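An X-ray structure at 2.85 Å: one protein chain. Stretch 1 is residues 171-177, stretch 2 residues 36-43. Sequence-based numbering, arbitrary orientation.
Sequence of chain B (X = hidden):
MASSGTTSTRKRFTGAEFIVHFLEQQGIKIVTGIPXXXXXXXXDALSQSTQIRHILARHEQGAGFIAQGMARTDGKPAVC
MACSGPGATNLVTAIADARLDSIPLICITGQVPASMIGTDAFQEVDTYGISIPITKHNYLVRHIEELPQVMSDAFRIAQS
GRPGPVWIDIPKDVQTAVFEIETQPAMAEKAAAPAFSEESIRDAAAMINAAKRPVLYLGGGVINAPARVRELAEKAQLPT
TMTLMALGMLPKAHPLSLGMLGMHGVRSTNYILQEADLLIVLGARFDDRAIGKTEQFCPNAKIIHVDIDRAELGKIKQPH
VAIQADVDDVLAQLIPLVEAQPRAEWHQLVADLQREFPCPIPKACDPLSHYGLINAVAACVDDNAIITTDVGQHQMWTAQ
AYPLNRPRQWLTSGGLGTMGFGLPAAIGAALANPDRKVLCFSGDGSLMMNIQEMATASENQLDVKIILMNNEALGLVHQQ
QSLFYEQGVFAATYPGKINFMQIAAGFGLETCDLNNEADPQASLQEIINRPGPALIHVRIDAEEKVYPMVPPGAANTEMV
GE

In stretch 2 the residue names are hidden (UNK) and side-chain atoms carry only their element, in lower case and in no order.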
# COMPACT_ATOMS: atom_id res chain seq x y z
N PRO B 171 -0.57 -27.41 -2.67
CA PRO B 171 -1.44 -28.52 -3.05
C PRO B 171 -1.86 -29.36 -1.85
O PRO B 171 -1.08 -29.60 -0.92
CB PRO B 171 -0.59 -29.32 -4.02
CG PRO B 171 0.31 -28.32 -4.62
CD PRO B 171 0.60 -27.32 -3.54
N LYS B 172 -3.12 -29.77 -1.87
CA LYS B 172 -3.70 -30.56 -0.79
C LYS B 172 -2.87 -31.80 -0.48
O LYS B 172 -2.78 -32.21 0.68
CB LYS B 172 -5.14 -30.93 -1.17
CG LYS B 172 -5.88 -31.79 -0.20
CD LYS B 172 -7.27 -32.05 -0.75
CE LYS B 172 -8.05 -32.95 0.19
NZ LYS B 172 -9.51 -32.91 -0.07
N ASP B 173 -2.27 -32.43 -1.50
CA ASP B 173 -1.49 -33.64 -1.22
C ASP B 173 -0.16 -33.32 -0.56
O ASP B 173 0.45 -34.20 0.04
CB ASP B 173 -1.28 -34.49 -2.48
CG ASP B 173 -0.48 -33.79 -3.56
OD1 ASP B 173 -0.63 -32.57 -3.75
OD2 ASP B 173 0.31 -34.49 -4.25
N VAL B 174 0.30 -32.07 -0.65
CA VAL B 174 1.45 -31.66 0.15
C VAL B 174 1.04 -31.41 1.60
O VAL B 174 1.78 -31.75 2.52
CB VAL B 174 2.12 -30.43 -0.47
CG1 VAL B 174 3.13 -29.85 0.51
CG2 VAL B 174 2.80 -30.87 -1.73
N GLN B 175 -0.14 -30.84 1.81
CA GLN B 175 -0.63 -30.60 3.17
C GLN B 175 -0.84 -31.89 3.96
O GLN B 175 -0.65 -31.89 5.18
CB GLN B 175 -1.93 -29.81 3.13
CG GLN B 175 -1.85 -28.60 2.25
CD GLN B 175 -3.18 -27.93 2.10
OE1 GLN B 175 -4.02 -27.98 3.00
NE2 GLN B 175 -3.39 -27.28 0.95
N THR B 176 -1.22 -32.99 3.30
CA THR B 176 -1.55 -34.21 4.03
C THR B 176 -0.42 -35.22 4.03
O THR B 176 -0.53 -36.26 4.69
CB THR B 176 -2.79 -34.90 3.44
OG1 THR B 176 -2.62 -35.05 2.03
CG2 THR B 176 -4.04 -34.05 3.70
N ALA B 177 0.67 -34.93 3.32
CA ALA B 177 1.92 -35.66 3.45
C ALA B 177 2.49 -35.51 4.86
O ALA B 177 2.06 -34.68 5.65
CB ALA B 177 2.91 -35.16 2.39
N UNK B 36 -12.35 -24.28 2.35
CA UNK B 36 -12.84 -24.98 1.18
C UNK B 36 -12.06 -26.27 1.04
O UNK B 36 -11.04 -26.47 1.71
N UNK B 37 -12.52 -27.12 0.13
CA UNK B 37 -11.99 -28.47 0.02
C UNK B 37 -10.48 -28.54 0.05
O UNK B 37 -9.90 -29.14 0.97
N UNK B 38 -9.83 -27.83 -0.88
CA UNK B 38 -8.39 -27.95 -1.10
C UNK B 38 -7.56 -27.37 0.04
O UNK B 38 -6.34 -27.60 0.05
c UNK B 38 -8.00 -27.27 -2.41
o UNK B 38 -8.75 -26.08 -2.59
N UNK B 39 -8.16 -26.63 0.97
CA UNK B 39 -7.43 -26.12 2.13
C UNK B 39 -7.91 -26.75 3.43
O UNK B 39 -7.45 -26.34 4.51
c UNK B 39 -6.35 -24.03 3.07
c UNK B 39 -7.47 -24.58 2.19
c UNK B 39 -8.81 -24.08 2.71
c UNK B 39 -5.00 -24.48 2.68
N UNK B 40 -8.84 -27.72 3.37
CA UNK B 40 -9.37 -28.29 4.61
C UNK B 40 -8.33 -28.97 5.49
O UNK B 40 -8.53 -28.96 6.72
c UNK B 40 -10.50 -29.28 4.31
c UNK B 40 -12.96 -29.69 3.98
c UNK B 40 -11.82 -28.66 3.89
c UNK B 40 -12.13 -27.40 4.69
N UNK B 41 -7.27 -29.60 4.98
CA UNK B 41 -6.23 -30.13 5.89
C UNK B 41 -5.62 -29.08 6.81
O UNK B 41 -5.53 -29.31 8.03
c UNK B 41 -7.04 -30.06 3.59
c UNK B 41 -5.21 -30.74 4.93
c UNK B 41 -6.01 -31.14 3.76
N UNK B 42 -5.20 -27.93 6.28
CA UNK B 42 -4.63 -26.90 7.15
C UNK B 42 -5.64 -26.50 8.21
O UNK B 42 -5.32 -26.41 9.41
c UNK B 42 -4.16 -25.69 6.32
c UNK B 42 -3.13 -26.14 5.32
c UNK B 42 -3.55 -24.63 7.21
N UNK B 43 -6.90 -26.32 7.81
CA UNK B 43 -7.94 -26.01 8.77
C UNK B 43 -8.02 -27.08 9.86
O UNK B 43 -8.15 -26.75 11.05
c UNK B 43 -9.27 -25.81 8.04
c UNK B 43 -9.76 -21.70 6.85
c UNK B 43 -10.25 -22.14 8.06
c UNK B 43 -8.95 -23.92 6.39
c UNK B 43 -9.10 -22.57 6.01
c UNK B 43 -9.45 -24.38 7.61
o UNK B 43 -9.91 -20.38 6.49
c UNK B 43 -10.09 -23.47 8.44

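Position 36 has backbone atoms and nothing beyond CA, so it is Gly36. It lies out of reach of the short helix 172-175, and its extended backbone, phi -158° and psi 170°, leads into the turn, where its O accepts a hydrogen bond from N of residue 39 at 3.0 Å.

Position 37 likewise lacks any side-chain atom: Gly37. Its carbonyl O lies 3.9 Å from Lys172 NZ, near but not bonded. A CB would have room here, so this contact does not itself demand glycine.

Position 38 carries one carbon and then one oxygen, unbranched, which identifies Ser38. The hydroxyl turns to a partner elsewhere in the structure, and the nearest side-chain atom, Ser38 CB, stays 4.8 Å from Lys172 CB. What meets the helix is the backbone: Ser38 O lies 3.7 Å from Lys172 CB and accepts a weak hydrogen bond from Gln175 NE2 at 3.1 Å. A small side chain, set sideways, fits this buried place.

Position 39 shows four carbons, forked at the first, with one arm two carbons long: Ile39. Its CA-to-CB bond points away, yet the long arm comes back, bringing CD1 to 3.6 Å from Gln175 OE1. An aliphatic side chain suits this buried site.

Position 40 also has four carbons, but the fork is at the second: Leu40. It is exposed, directed sideways, and makes no contact with stretch 1.

At position 41 three carbons close a ring onto the backbone N, the signature of proline. Pro41 points toward the helix; its CG packs 3.5 Å from Thr176 CG2 and 4.0 Å from Lys172 CG, while CB lies 3.6 Å from Gln175 OE1. In the first turn of a helix, proline's lack of an amide hydrogen costs little, and its compact ring offers a firm nonpolar surface.

Position 42 has one carbon bearing two more: Val42. Its CG2 approaches Gln175 OE1 to 3.1 Å, and its N donates a weak hydrogen bond to that same oxygen at 3.5 Å. The short branched side chain fits a buried place.

Position 43 has one carbon and a six-carbon ring bearing an oxygen: Tyr43. At nearest, Tyr43 CD1 is 7.2 Å from Gln175 OE1.

The contact is modest, burying 303 Å² in all, and centres on Gln175, whose amide links Ser38 O to Val42 N through two weak hydrogen bonds. Beside it, Pro41 packs against Lys172 and Thr176, adding nonpolar contact to the polar link.

Stretch 2, residues 36-43: GGSILPVY
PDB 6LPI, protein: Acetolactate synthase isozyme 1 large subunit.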